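Local structure of nitrite transporter NirC (Salmonella enterica subsp. enterica serovar Typhimurium, 4FC4) at residues M61-G66 and A182-L187. The protein forms a pentameric channel of the formate/nitrite transporter family that carries nitrite into and out of the cell across the cytoplasmic membrane. Numbering follows the deposited sequence.
Sequences MGATFG and AIWWCL
Residues 61-66, the first three of them on helix 57-63, lie against the middle of helix 177-192, the two backbones coming closest where G66 CA is 4.5 Å from W184 CA. G66 has no side chain, which lets its backbone come this near to W184; L187 CD2 lies 3.9 Å from G66 CA. W184 carries the polar part of the contact. Its CG is anti to the backbone N (chi1 176°), which sends the indole across to the A63 carbonyl, where NE1 donates to A63 O at 3.0 Å with an N-H...O angle of 150°. The oxygen lies almost in the indole plane, at the ring edge, whereas NE1 stands above the plane of the A63 carbonyl. A second carbonyl, one residue earlier, is met by water 1, which donates to G62 O at 2.8 Å and to W184 O at 3.0 Å, tying backbone to backbone beside the direct bond. On the apolar flank, the CB of L187 is directed toward residues 61-66 and its CD2 reaches F65 CD2 at 3.7 Å, the two side chains crossing obliquely. The same methyl, CD2 of L187, touches F65 O at 3.5 Å, while I183 CG2 meets G66 O. The contact joins residues 61-66 to helix 177-192 within the membrane-embedded FNT fold: F65 packs on helix 24-51, G66 O accepts a hydrogen bond from T70 OG1 of helix 67-75, and I183 and L187 rest on that same helix.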
loop_
_atom_site.group_PDB
_atom_site.type_symbol
_atom_site.label_atom_id
_atom_site.label_comp_id
_atom_site.label_asym_id
_atom_site.label_seq_id
_atom_site.Cartn_x
_atom_site.Cartn_y
_atom_site.Cartn_z
ATOM N N MET B 61 11.764 11.178 -4.761
ATOM C CA MET B 61 12.424 10.579 -5.879
ATOM C C MET B 61 12.705 9.098 -5.561
ATOM O O MET B 61 12.652 8.281 -6.452
ATOM C CB MET B 61 13.701 11.336 -6.224
ATOM C CG MET B 61 13.419 12.685 -6.816
ATOM S SD MET B 61 14.918 13.590 -7.200
ATOM C CE MET B 61 15.503 12.759 -8.687
ATOM N N GLY B 62 12.964 8.755 -4.296
ATOM C CA GLY B 62 13.264 7.367 -3.927
ATOM C C GLY B 62 11.982 6.568 -3.984
ATOM O O GLY B 62 11.957 5.498 -4.573
ATOM N N ALA B 63 10.918 7.103 -3.389
ATOM C CA ALA B 63 9.649 6.400 -3.301
ATOM C C ALA B 63 8.995 6.155 -4.689
ATOM O O ALA B 63 8.081 5.346 -4.812
ATOM C CB ALA B 63 8.692 7.151 -2.356
ATOM N N THR B 64 9.430 6.856 -5.721
ATOM C CA THR B 64 8.741 6.774 -7.013
ATOM C C THR B 64 9.628 6.162 -8.073
ATOM O O THR B 64 9.201 6.016 -9.212
ATOM C CB THR B 64 8.179 8.140 -7.510
ATOM O OG1 THR B 64 9.255 9.102 -7.594
ATOM C CG2 THR B 64 7.072 8.676 -6.555
ATOM N N PHE B 65 10.844 5.771 -7.710
ATOM C CA PHE B 65 11.742 5.191 -8.701
ATOM C C PHE B 65 11.459 3.708 -8.933
ATOM O O PHE B 65 11.900 3.134 -9.944
ATOM C CB PHE B 65 13.191 5.412 -8.314
ATOM C CG PHE B 65 14.169 5.029 -9.410
ATOM C CD1 PHE B 65 14.098 5.627 -10.660
ATOM C CD2 PHE B 65 15.180 4.031 -9.185
ATOM C CE1 PHE B 65 15.026 5.285 -11.678
ATOM C CE2 PHE B 65 16.082 3.692 -10.190
ATOM C CZ PHE B 65 16.014 4.330 -11.442
ATOM N N GLY B 66 10.672 3.093 -8.020
ATOM C CA GLY B 66 10.311 1.657 -8.122
ATOM C C GLY B 66 9.921 1.109 -9.515
ATOM O O GLY B 66 10.222 -0.038 -9.863
ATOM N N ALA B 182 9.554 -5.829 -2.819
ATOM C CA ALA B 182 11.036 -6.007 -2.649
ATOM C C ALA B 182 11.769 -4.973 -3.463
ATOM O O ALA B 182 12.706 -4.316 -2.994
ATOM C CB ALA B 182 11.481 -7.407 -3.060
ATOM N N ILE B 183 11.336 -4.853 -4.717
ATOM C CA ILE B 183 11.884 -3.906 -5.689
ATOM C C ILE B 183 11.695 -2.436 -5.197
ATOM O O ILE B 183 12.639 -1.665 -5.126
ATOM C CB ILE B 183 11.219 -4.117 -7.078
ATOM C CG1 ILE B 183 11.555 -5.524 -7.655
ATOM C CG2 ILE B 183 11.644 -2.978 -8.005
ATOM C CD1 ILE B 183 10.714 -5.919 -8.904
ATOM N N TRP B 184 10.494 -2.087 -4.774
ATOM C CA TRP B 184 10.217 -0.756 -4.269
ATOM C C TRP B 184 11.165 -0.359 -3.119
ATOM O O TRP B 184 11.733 0.756 -3.107
ATOM C CB TRP B 184 8.720 -0.651 -3.835
ATOM C CG TRP B 184 8.440 0.709 -3.223
ATOM C CD1 TRP B 184 8.289 1.927 -3.906
ATOM C CD2 TRP B 184 8.397 1.066 -1.785
ATOM N NE1 TRP B 184 8.155 2.943 -3.044
ATOM C CE2 TRP B 184 8.119 2.517 -1.750
ATOM C CE3 TRP B 184 8.494 0.356 -0.574
ATOM C CZ2 TRP B 184 8.001 3.226 -0.544
ATOM C CZ3 TRP B 184 8.325 1.083 0.646
ATOM C CH2 TRP B 184 8.115 2.483 0.657
ATOM N N TRP B 185 11.377 -1.268 -2.160
ATOM C CA TRP B 185 12.173 -0.984 -0.982
ATOM C C TRP B 185 13.561 -0.690 -1.392
ATOM O O TRP B 185 14.175 0.262 -0.882
ATOM C CB TRP B 185 12.224 -2.147 -0.009
ATOM C CG TRP B 185 11.153 -2.171 1.015
ATOM C CD1 TRP B 185 10.158 -3.146 1.194
ATOM C CD2 TRP B 185 10.922 -1.191 2.065
ATOM N NE1 TRP B 185 9.355 -2.860 2.254
ATOM C CE2 TRP B 185 9.752 -1.685 2.834
ATOM C CE3 TRP B 185 11.520 0.027 2.427
ATOM C CZ2 TRP B 185 9.203 -0.947 3.909
ATOM C CZ3 TRP B 185 10.990 0.742 3.522
ATOM C CH2 TRP B 185 9.851 0.267 4.251
ATOM N N CYS B 186 14.086 -1.479 -2.321
ATOM C CA CYS B 186 15.526 -1.366 -2.622
ATOM C C CYS B 186 15.842 -0.131 -3.419
ATOM O O CYS B 186 16.894 0.466 -3.246
ATOM C CB CYS B 186 16.013 -2.587 -3.397
ATOM S SG CYS B 186 16.067 -4.007 -2.334
ATOM N N LEU B 187 14.940 0.214 -4.338
ATOM C CA LEU B 187 15.094 1.446 -5.097
ATOM C C LEU B 187 14.837 2.712 -4.224
ATOM O O LEU B 187 15.579 3.663 -4.359
ATOM C CB LEU B 187 14.242 1.384 -6.374
ATOM C CG LEU B 187 14.939 0.632 -7.517
ATOM C CD1 LEU B 187 15.442 -0.762 -7.092
ATOM C CD2 LEU B 187 13.980 0.568 -8.713
HETATM O O HOH W 1 11.234 2.862 -5.238
#